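Local coordinates for adenylate kinase (Thermus thermophilus, PDB 3CM0), which probably catalyses the reversible transfer of the terminal phosphate group between ATP and AMP, giving two ADP, in adenine nucleotide metabolism, at residues 3-8 with 28-33; 10-15 with 145-150; 94-99 with 155-160. All blocks are in the same frame, centred on the assembly; numbering follows the deposited sequence.

Interaction 1: residues 3-8 with 28-33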
loop_
_atom_site.group_PDB
_atom_site.type_symbol
_atom_site.label_atom_id
_atom_site.label_comp_id
_atom_site.label_asym_id
_atom_site.label_seq_id
_atom_site.Cartn_x
_atom_site.Cartn_y
_atom_site.Cartn_z
ATOM N N VAL A 3 -21.932 0.622 7.062
ATOM C CA VAL A 3 -20.641 0.224 7.691
ATOM C C VAL A 3 -19.692 -0.426 6.704
ATOM O O VAL A 3 -20.102 -1.017 5.699
ATOM C CB VAL A 3 -20.819 -0.800 8.831
ATOM C CG1 VAL A 3 -21.662 -0.208 9.942
ATOM C CG2 VAL A 3 -21.443 -2.079 8.282
ATOM N N GLY A 4 -18.410 -0.332 7.023
ATOM C CA GLY A 4 -17.418 -0.934 6.165
ATOM C C GLY A 4 -16.188 -1.227 6.980
ATOM O O GLY A 4 -16.106 -0.881 8.166
ATOM N N GLN A 5 -15.234 -1.892 6.339
ATOM C CA GLN A 5 -13.985 -2.232 7.002
ATOM C C GLN A 5 -12.829 -1.982 6.050
ATOM O O GLN A 5 -12.910 -2.249 4.845
ATOM C CB GLN A 5 -13.998 -3.699 7.437
ATOM C CG GLN A 5 -15.082 -4.003 8.429
ATOM C CD GLN A 5 -15.049 -5.438 8.906
ATOM O OE1 GLN A 5 -14.788 -6.354 8.127
ATOM N NE2 GLN A 5 -15.329 -5.644 10.190
ATOM N N ALA A 6 -11.738 -1.439 6.580
ATOM C CA ALA A 6 -10.594 -1.179 5.719
ATOM C C ALA A 6 -9.330 -1.752 6.347
ATOM O O ALA A 6 -9.243 -1.873 7.567
ATOM C CB ALA A 6 -10.405 0.356 5.534
ATOM N N VAL A 7 -8.393 -2.134 5.482
ATOM C CA VAL A 7 -7.063 -2.555 5.932
ATOM C C VAL A 7 -6.025 -1.858 5.070
ATOM O O VAL A 7 -6.171 -1.774 3.853
ATOM C CB VAL A 7 -6.843 -4.084 5.843
ATOM C CG1 VAL A 7 -5.414 -4.416 6.351
ATOM C CG2 VAL A 7 -7.847 -4.802 6.736
ATOM N N ILE A 8 -4.961 -1.338 5.702
ATOM C CA ILE A 8 -3.902 -0.683 4.984
ATOM C C ILE A 8 -2.635 -1.499 5.179
ATOM O O ILE A 8 -2.364 -1.925 6.299
ATOM C CB ILE A 8 -3.653 0.748 5.568
ATOM C CG1 ILE A 8 -4.862 1.650 5.250
ATOM C CG2 ILE A 8 -2.404 1.340 4.981
ATOM C CD1 ILE A 8 -4.859 3.040 6.054
ATOM N N LEU A 28 -11.023 -12.981 1.798
ATOM C CA LEU A 28 -12.109 -12.445 2.609
ATOM C C LEU A 28 -13.086 -11.482 1.925
ATOM O O LEU A 28 -13.995 -10.950 2.582
ATOM C CB LEU A 28 -11.539 -11.789 3.874
ATOM C CG LEU A 28 -10.738 -12.709 4.792
ATOM C CD1 LEU A 28 -10.476 -11.970 6.078
ATOM C CD2 LEU A 28 -11.492 -14.000 5.087
ATOM N N GLY A 29 -12.896 -11.265 0.640
ATOM C CA GLY A 29 -13.787 -10.397 -0.110
ATOM C C GLY A 29 -13.526 -8.902 0.008
ATOM O O GLY A 29 -14.463 -8.110 0.026
ATOM N N PHE A 30 -12.259 -8.511 0.131
ATOM C CA PHE A 30 -11.927 -7.080 0.199
ATOM C C PHE A 30 -11.562 -6.665 -1.214
ATOM O O PHE A 30 -10.951 -7.446 -1.952
ATOM C CB PHE A 30 -10.680 -6.813 1.079
ATOM C CG PHE A 30 -10.930 -6.887 2.550
ATOM C CD1 PHE A 30 -10.997 -5.715 3.316
ATOM C CD2 PHE A 30 -11.109 -8.113 3.187
ATOM C CE1 PHE A 30 -11.225 -5.759 4.692
ATOM C CE2 PHE A 30 -11.342 -8.180 4.568
ATOM C CZ PHE A 30 -11.405 -6.993 5.327
ATOM N N LYS A 31 -11.931 -5.445 -1.595
ATOM C CA LYS A 31 -11.535 -4.918 -2.884
ATOM C C LYS A 31 -10.188 -4.213 -2.666
ATOM O O LYS A 31 -10.095 -3.249 -1.863
ATOM C CB LYS A 31 -12.561 -3.905 -3.406
ATOM C CG LYS A 31 -12.172 -3.329 -4.758
ATOM C CD LYS A 31 -13.358 -2.702 -5.498
ATOM C CE LYS A 31 -13.944 -1.523 -4.761
ATOM N NZ LYS A 31 -15.011 -0.851 -5.561
ATOM N N LYS A 32 -9.153 -4.695 -3.358
ATOM C CA LYS A 32 -7.815 -4.117 -3.269
ATOM C C LYS A 32 -7.739 -2.954 -4.245
ATOM O O LYS A 32 -7.788 -3.124 -5.459
ATOM C CB LYS A 32 -6.760 -5.181 -3.615
ATOM C CG LYS A 32 -5.311 -4.753 -3.483
ATOM C CD LYS A 32 -4.416 -6.001 -3.594
ATOM C CE LYS A 32 -2.922 -5.728 -3.457
ATOM N NZ LYS A 32 -2.325 -4.994 -4.607
ATOM N N LEU A 33 -7.618 -1.752 -3.709
ATOM C CA LEU A 33 -7.584 -0.577 -4.540
ATOM C C LEU A 33 -6.196 -0.178 -5.033
ATOM O O LEU A 33 -5.193 -0.347 -4.345
ATOM C CB LEU A 33 -8.193 0.604 -3.782
ATOM C CG LEU A 33 -9.572 0.400 -3.165
ATOM C CD1 LEU A 33 -10.073 1.734 -2.643
ATOM C CD2 LEU A 33 -10.528 -0.183 -4.192
#
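Phe30 carries this contact from one side, directing a single ring carbon, CE1, at the central strand of the sheet, 4-10. That carbon lies 3.9 Å from the backbone oxygen Gln5 O and 4.1 Å from the methyl Val7 CG2, and both partners reach the ring obliquely. The side chain of Gln5 comes no closer than 4.4 Å, measured from its CB to Phe30 CE1, so the glutamine takes part mainly through its carbonyl and the root of its side chain. No hydrogen bond links the two segments.

The CB atoms of Gln5 and Val7, two residues apart on strand 4-10, both point toward 28-33, whereas Ala6 between them turns its methyl away. In Val7, CG1 stands anti to the backbone N (chi1 -180°), which places CG2 beside that nitrogen and on the side where Phe30 lies. The valine and phenylalanine side chains cross at about a right angle. Within its own segment, the edge of the ring is met in its plane by CB of Leu28. Gly29 separates these two residues; it is the first to leave helical geometry after helix 17-28, and its positive phi turns the chain toward strand 31-33.

Strands 4-10 and 31-33 are not neighbours in the parallel sheet, since strand 79-83 runs between them. Phe30 also packs on Arg79 and Ile81 of that middle strand and on Ile186 at the C terminus, while Val7 rests on Leu107 of strand 104-113. The contact therefore passes over the middle strand on one side of the sheet. With no hydrogen bond across it and loose van der Waals approaches, it probably depends mainly on shape and burial.

Interaction 2: residues 10-15 with 145-150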
loop_
_atom_site.group_PDB
_atom_site.type_symbol
_atom_site.label_atom_id
_atom_site.label_comp_id
_atom_site.label_asym_id
_atom_site.label_seq_id
_atom_site.Cartn_x
_atom_site.Cartn_y
_atom_site.Cartn_z
ATOM N N LEU A 10 1.589 -1.652 4.828
ATOM C CA LEU A 10 2.842 -0.905 4.676
ATOM C C LEU A 10 4.024 -1.921 4.789
ATOM O O LEU A 10 3.955 -2.920 5.511
ATOM C CB LEU A 10 3.008 0.149 5.774
ATOM C CG LEU A 10 1.926 1.245 5.889
ATOM C CD1 LEU A 10 2.254 2.110 7.087
ATOM C CD2 LEU A 10 1.855 2.085 4.605
ATOM N N GLY A 11 5.081 -1.679 4.056
ATOM C CA GLY A 11 6.216 -2.592 4.149
ATOM C C GLY A 11 7.227 -2.255 3.089
ATOM O O GLY A 11 6.882 -1.678 2.065
ATOM N N PRO A 12 8.499 -2.583 3.317
ATOM C CA PRO A 12 9.571 -2.306 2.351
ATOM C C PRO A 12 9.556 -3.282 1.181
ATOM O O PRO A 12 8.938 -4.334 1.231
ATOM C CB PRO A 12 10.842 -2.498 3.181
ATOM C CG PRO A 12 10.420 -3.691 4.104
ATOM C CD PRO A 12 9.020 -3.245 4.534
ATOM N N PRO A 13 10.253 -2.929 0.100
ATOM C CA PRO A 13 10.351 -3.774 -1.081
ATOM C C PRO A 13 10.995 -5.055 -0.561
ATOM O O PRO A 13 11.892 -4.996 0.305
ATOM C CB PRO A 13 11.320 -3.009 -1.968
ATOM C CG PRO A 13 11.069 -1.599 -1.618
ATOM C CD PRO A 13 10.881 -1.618 -0.116
ATOM N N GLY A 14 10.534 -6.198 -1.054
ATOM C CA GLY A 14 11.123 -7.459 -0.633
ATOM C C GLY A 14 10.445 -8.113 0.558
ATOM O O GLY A 14 10.789 -9.240 0.932
ATOM N N ALA A 15 9.494 -7.424 1.171
ATOM C CA ALA A 15 8.783 -8.004 2.317
ATOM C C ALA A 15 7.559 -8.805 1.863
ATOM O O ALA A 15 6.948 -9.514 2.661
ATOM C CB ALA A 15 8.366 -6.882 3.313
ATOM N N GLU A 145 16.769 2.672 2.821
ATOM C CA GLU A 145 16.886 3.804 3.740
ATOM C C GLU A 145 15.904 4.910 3.363
ATOM O O GLU A 145 15.334 5.598 4.233
ATOM C CB GLU A 145 18.319 4.342 3.726
ATOM C CG GLU A 145 18.519 5.601 4.551
ATOM C CD GLU A 145 18.159 5.425 6.021
ATOM O OE1 GLU A 145 18.261 4.301 6.554
ATOM O OE2 GLU A 145 17.794 6.429 6.656
ATOM N N VAL A 146 15.711 5.082 2.062
ATOM C CA VAL A 146 14.767 6.084 1.576
ATOM C C VAL A 146 13.354 5.659 1.977
ATOM O O VAL A 146 12.541 6.470 2.451
ATOM C CB VAL A 146 14.855 6.223 0.043
ATOM C CG1 VAL A 146 13.664 7.007 -0.490
ATOM C CG2 VAL A 146 16.146 6.931 -0.326
ATOM N N TYR A 147 13.057 4.384 1.770
ATOM C CA TYR A 147 11.759 3.853 2.155
ATOM C C TYR A 147 11.540 4.092 3.652
ATOM O O TYR A 147 10.451 4.507 4.083
ATOM C CB TYR A 147 11.690 2.346 1.867
ATOM C CG TYR A 147 10.657 1.621 2.714
ATOM C CD1 TYR A 147 9.296 1.619 2.371
ATOM C CD2 TYR A 147 11.031 1.023 3.912
ATOM C CE1 TYR A 147 8.342 1.037 3.223
ATOM C CE2 TYR A 147 10.093 0.446 4.765
ATOM C CZ TYR A 147 8.754 0.455 4.417
ATOM O OH TYR A 147 7.845 -0.147 5.276
ATOM N N ARG A 148 12.556 3.812 4.464
ATOM C CA ARG A 148 12.391 4.032 5.893
ATOM C C ARG A 148 12.101 5.498 6.201
ATOM O O ARG A 148 11.229 5.812 7.027
ATOM C CB ARG A 148 13.634 3.590 6.660
ATOM C CG ARG A 148 13.467 3.668 8.178
ATOM C CD ARG A 148 14.791 3.407 8.906
ATOM N NE ARG A 148 15.745 4.499 8.699
ATOM C CZ ARG A 148 15.664 5.701 9.266
ATOM N NH1 ARG A 148 14.668 5.994 10.092
ATOM N NH2 ARG A 148 16.591 6.614 9.010
ATOM N N GLU A 149 12.814 6.401 5.538
ATOM C CA GLU A 149 12.612 7.833 5.804
ATOM C C GLU A 149 11.229 8.353 5.401
ATOM O O GLU A 149 10.615 9.150 6.120
ATOM C CB GLU A 149 13.695 8.653 5.110
ATOM C CG GLU A 149 15.060 8.533 5.752
ATOM C CD GLU A 149 16.133 9.272 4.957
ATOM O OE1 GLU A 149 15.794 10.299 4.329
ATOM O OE2 GLU A 149 17.306 8.836 4.968
ATOM N N LYS A 150 10.729 7.889 4.273
ATOM C CA LYS A 150 9.428 8.323 3.797
ATOM C C LYS A 150 8.252 7.680 4.531
ATOM O O LYS A 150 7.143 8.233 4.583
ATOM C CB LYS A 150 9.295 8.025 2.302
ATOM C CG LYS A 150 10.230 8.851 1.436
ATOM C CD LYS A 150 9.920 8.728 -0.050
ATOM C CE LYS A 150 10.142 7.329 -0.590
ATOM N NZ LYS A 150 9.973 7.294 -2.077
#
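One face of the Tyr147 ring is laid over Pro12: the CA of the proline stands 3.5 Å above the ring plane, over its centre, and CB makes a CH-pi contact 3.7 Å from the ring centroid, 24° off the normal. Among side-chain carbons the closest pair is Pro12 CB with Tyr147 CE2, at 3.4 Å. Pro13 CD and Gly11 O approach the same ring obliquely, the first 4.3 Å from Tyr147 CG and the second 3.3 Å from Tyr147 CE1. Apart from the loop, the guanidinium of Arg148 has Glu145 OE1 at its edge, in plane; its NH2 forms a salt bridge of 2.7 Å to the syn lone pair of Glu145 OE2, which is tilted 25° out of that plane.

At the far end of the ring, the phenol oxygen sits against the Gly11-Pro12 peptide, with Tyr147 OH 3.1 Å from Gly11 C. Pro12 N is nearly as close but has no hydrogen to give, and the angle at Gly11 N is poor. CG of Tyr147 is anti to the backbone N (chi1 157°), sending the ring from helix 137-160 to the loop that follows strand 4-10.

The loop is the start of the P-loop, which continues through Gly14 and Ala15, predicted to bind ATP, into helix 17-28. Pro12 to Ala15 form a type II turn, closed by the bond from Ala15 N to Pro12 O. Leu144 of the same helix as Tyr147 also touches both prolines. Tyr147 thus meets the entry of the phosphate-binding loop without a hydrogen bond or salt bridge between the segments, and CH-pi and van der Waals packing places its ring.

Interaction 3: residues 94-99 with 155-160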
loop_
_atom_site.group_PDB
_atom_site.type_symbol
_atom_site.label_atom_id
_atom_site.label_comp_id
_atom_site.label_asym_id
_atom_site.label_seq_id
_atom_site.Cartn_x
_atom_site.Cartn_y
_atom_site.Cartn_z
ATOM N N ALA A 94 -6.272 12.765 5.077
ATOM C CA ALA A 94 -7.454 12.858 4.215
ATOM C C ALA A 94 -8.186 11.520 4.177
ATOM O O ALA A 94 -9.413 11.469 4.200
ATOM C CB ALA A 94 -7.035 13.275 2.820
ATOM N N LEU A 95 -7.435 10.416 4.128
ATOM C CA LEU A 95 -8.085 9.110 4.096
ATOM C C LEU A 95 -8.812 8.845 5.388
ATOM O O LEU A 95 -9.907 8.277 5.393
ATOM C CB LEU A 95 -7.044 8.002 3.828
ATOM C CG LEU A 95 -7.549 6.559 3.855
ATOM C CD1 LEU A 95 -8.654 6.425 2.738
ATOM C CD2 LEU A 95 -6.406 5.547 3.582
ATOM N N ASP A 96 -8.239 9.248 6.524
ATOM C CA ASP A 96 -8.935 9.001 7.783
ATOM C C ASP A 96 -10.263 9.756 7.825
ATOM O O ASP A 96 -11.267 9.253 8.355
ATOM C CB ASP A 96 -8.080 9.433 8.975
ATOM C CG ASP A 96 -7.212 8.287 9.541
ATOM O OD1 ASP A 96 -7.245 7.133 9.032
ATOM O OD2 ASP A 96 -6.482 8.570 10.513
ATOM N N ARG A 97 -10.271 10.964 7.301
ATOM C CA ARG A 97 -11.524 11.729 7.255
ATOM C C ARG A 97 -12.562 11.011 6.371
ATOM O O ARG A 97 -13.749 10.903 6.725
ATOM C CB ARG A 97 -11.255 13.132 6.717
ATOM C CG ARG A 97 -10.310 13.960 7.622
ATOM C CD ARG A 97 -10.383 15.439 7.236
ATOM N NE ARG A 97 -9.686 15.700 5.975
ATOM C CZ ARG A 97 -8.383 15.959 5.874
ATOM N NH1 ARG A 97 -7.622 15.994 6.963
ATOM N NH2 ARG A 97 -7.840 16.190 4.684
ATOM N N LEU A 98 -12.110 10.528 5.219
ATOM C CA LEU A 98 -12.987 9.792 4.294
ATOM C C LEU A 98 -13.529 8.515 4.948
ATOM O O LEU A 98 -14.692 8.182 4.795
ATOM C CB LEU A 98 -12.204 9.433 3.005
ATOM C CG LEU A 98 -13.009 8.578 2.026
ATOM C CD1 LEU A 98 -14.298 9.344 1.706
ATOM C CD2 LEU A 98 -12.225 8.332 0.764
ATOM N N LEU A 99 -12.688 7.752 5.660
ATOM C CA LEU A 99 -13.186 6.539 6.292
ATOM C C LEU A 99 -14.222 6.897 7.347
ATOM O O LEU A 99 -15.269 6.233 7.483
ATOM C CB LEU A 99 -12.028 5.766 6.960
ATOM C CG LEU A 99 -10.944 5.328 5.965
ATOM C CD1 LEU A 99 -9.768 4.684 6.741
ATOM C CD2 LEU A 99 -11.538 4.354 4.932
ATOM N N VAL A 155 4.174 5.577 10.010
ATOM C CA VAL A 155 4.187 4.646 11.133
ATOM C C VAL A 155 3.838 5.407 12.429
ATOM O O VAL A 155 3.047 4.941 13.238
ATOM C CB VAL A 155 5.575 3.968 11.249
ATOM C CG1 VAL A 155 5.623 3.107 12.497
ATOM C CG2 VAL A 155 5.824 3.127 10.011
ATOM N N GLY A 156 4.428 6.587 12.617
ATOM C CA GLY A 156 4.138 7.382 13.801
ATOM C C GLY A 156 2.681 7.814 13.868
ATOM O O GLY A 156 2.061 7.796 14.929
ATOM N N TYR A 157 2.138 8.189 12.715
ATOM C CA TYR A 157 0.740 8.621 12.621
ATOM C C TYR A 157 -0.212 7.507 13.062
ATOM O O TYR A 157 -1.141 7.705 13.867
ATOM C CB TYR A 157 0.436 8.983 11.174
ATOM C CG TYR A 157 -0.976 9.434 10.962
ATOM C CD1 TYR A 157 -1.352 10.755 11.214
ATOM C CD2 TYR A 157 -1.948 8.547 10.499
ATOM C CE1 TYR A 157 -2.671 11.187 11.000
ATOM C CE2 TYR A 157 -3.281 8.973 10.298
ATOM C CZ TYR A 157 -3.624 10.290 10.546
ATOM O OH TYR A 157 -4.915 10.704 10.310
ATOM N N TYR A 158 0.026 6.296 12.556
ATOM C CA TYR A 158 -0.862 5.203 12.921
ATOM C C TYR A 158 -0.595 4.620 14.301
ATOM O O TYR A 158 -1.530 4.196 14.970
ATOM C CB TYR A 158 -0.799 4.102 11.842
ATOM C CG TYR A 158 -1.392 4.595 10.542
ATOM C CD1 TYR A 158 -2.748 5.005 10.493
ATOM C CD2 TYR A 158 -0.638 4.637 9.367
ATOM C CE1 TYR A 158 -3.315 5.429 9.278
ATOM C CE2 TYR A 158 -1.203 5.057 8.169
ATOM C CZ TYR A 158 -2.528 5.441 8.124
ATOM O OH TYR A 158 -3.101 5.837 6.918
ATOM N N GLU A 159 0.667 4.577 14.725
ATOM C CA GLU A 159 0.973 4.076 16.066
ATOM C C GLU A 159 0.310 4.981 17.148
ATOM O O GLU A 159 -0.216 4.490 18.160
ATOM C CB GLU A 159 2.504 4.019 16.259
ATOM C CG GLU A 159 2.923 3.366 17.583
ATOM C CD GLU A 159 4.421 3.130 17.660
ATOM O OE1 GLU A 159 4.958 2.399 16.800
ATOM O OE2 GLU A 159 5.061 3.677 18.583
ATOM N N ALA A 160 0.284 6.289 16.899
ATOM C CA ALA A 160 -0.319 7.227 17.871
ATOM C C ALA A 160 -1.816 6.950 18.036
ATOM O O ALA A 160 -2.424 7.269 19.055
ATOM C CB ALA A 160 -0.099 8.650 17.411
HETATM O O HOH W 1 -5.510 6.969 7.025
#
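Asp96 reaches from helix 89-101 toward the tyrosines of helix 137-160. Its CB lies 3.7 Å from Tyr157 OH, and CG comes closer, 3.4 Å from the same oxygen. At the tip the carboxylate divides its work. OD2 accepts a hydrogen bond from Tyr157 OH at 2.7 Å; the hydroxyl meets it from above the carboxylate plane, 43° out of it. OD2 also lies 3.2 Å from Tyr157 CE2, at the ring edge. The carboxylate and ring planes are 35° apart.

OD1 takes a different route: a water donates to it at 2.7 Å and accepts from Tyr158 OH at the same distance, while Tyr158 CE1 stays 4.3 Å from OD1. Tyr157 thus donates to the carboxylate directly, whereas Tyr158 is linked to it through the water. The two rings also meet each other, with CD2 of Tyr157 over one face of Tyr158. CG of Tyr157 is anti to its nitrogen (chi1 180°), extending the ring toward Asp96.

Arg161 makes a cation-pi contact with Tyr157 and a long, weak ion pair with Asp96 OD2. Between these two segments the nearest CA atoms, Asp96 CA and Tyr158 CA, are 10.3 Å apart. The polar bridge across that gap joins two of the helices that flank the parallel sheet of the CORE domain in the P-loop kinase fold.

All three contacts lie in or around the central parallel sheet of the CORE domain. Interactions 1 and 2 use successive parts of one run of chain, the first strand and the phosphate-binding loop after it, yet their centres are 23 Å apart on opposite sides of the chain's centre. Interactions 2 and 3 share helix 137-160, with nearest atoms about 4 Å apart and no touch. Interactions 1 and 3 meet directly: Ile8 CD1 packs 3.4 Å from Tyr158 OH and 3.8 Å from Leu95 CD2. Segment 10-15 of interaction 2 includes Gly14 and Ala15 of the predicted ATP site, whereas in interaction 3 Tyr158 comes about 3 Å, side chain to side chain, from Pro86 of the predicted AMP site.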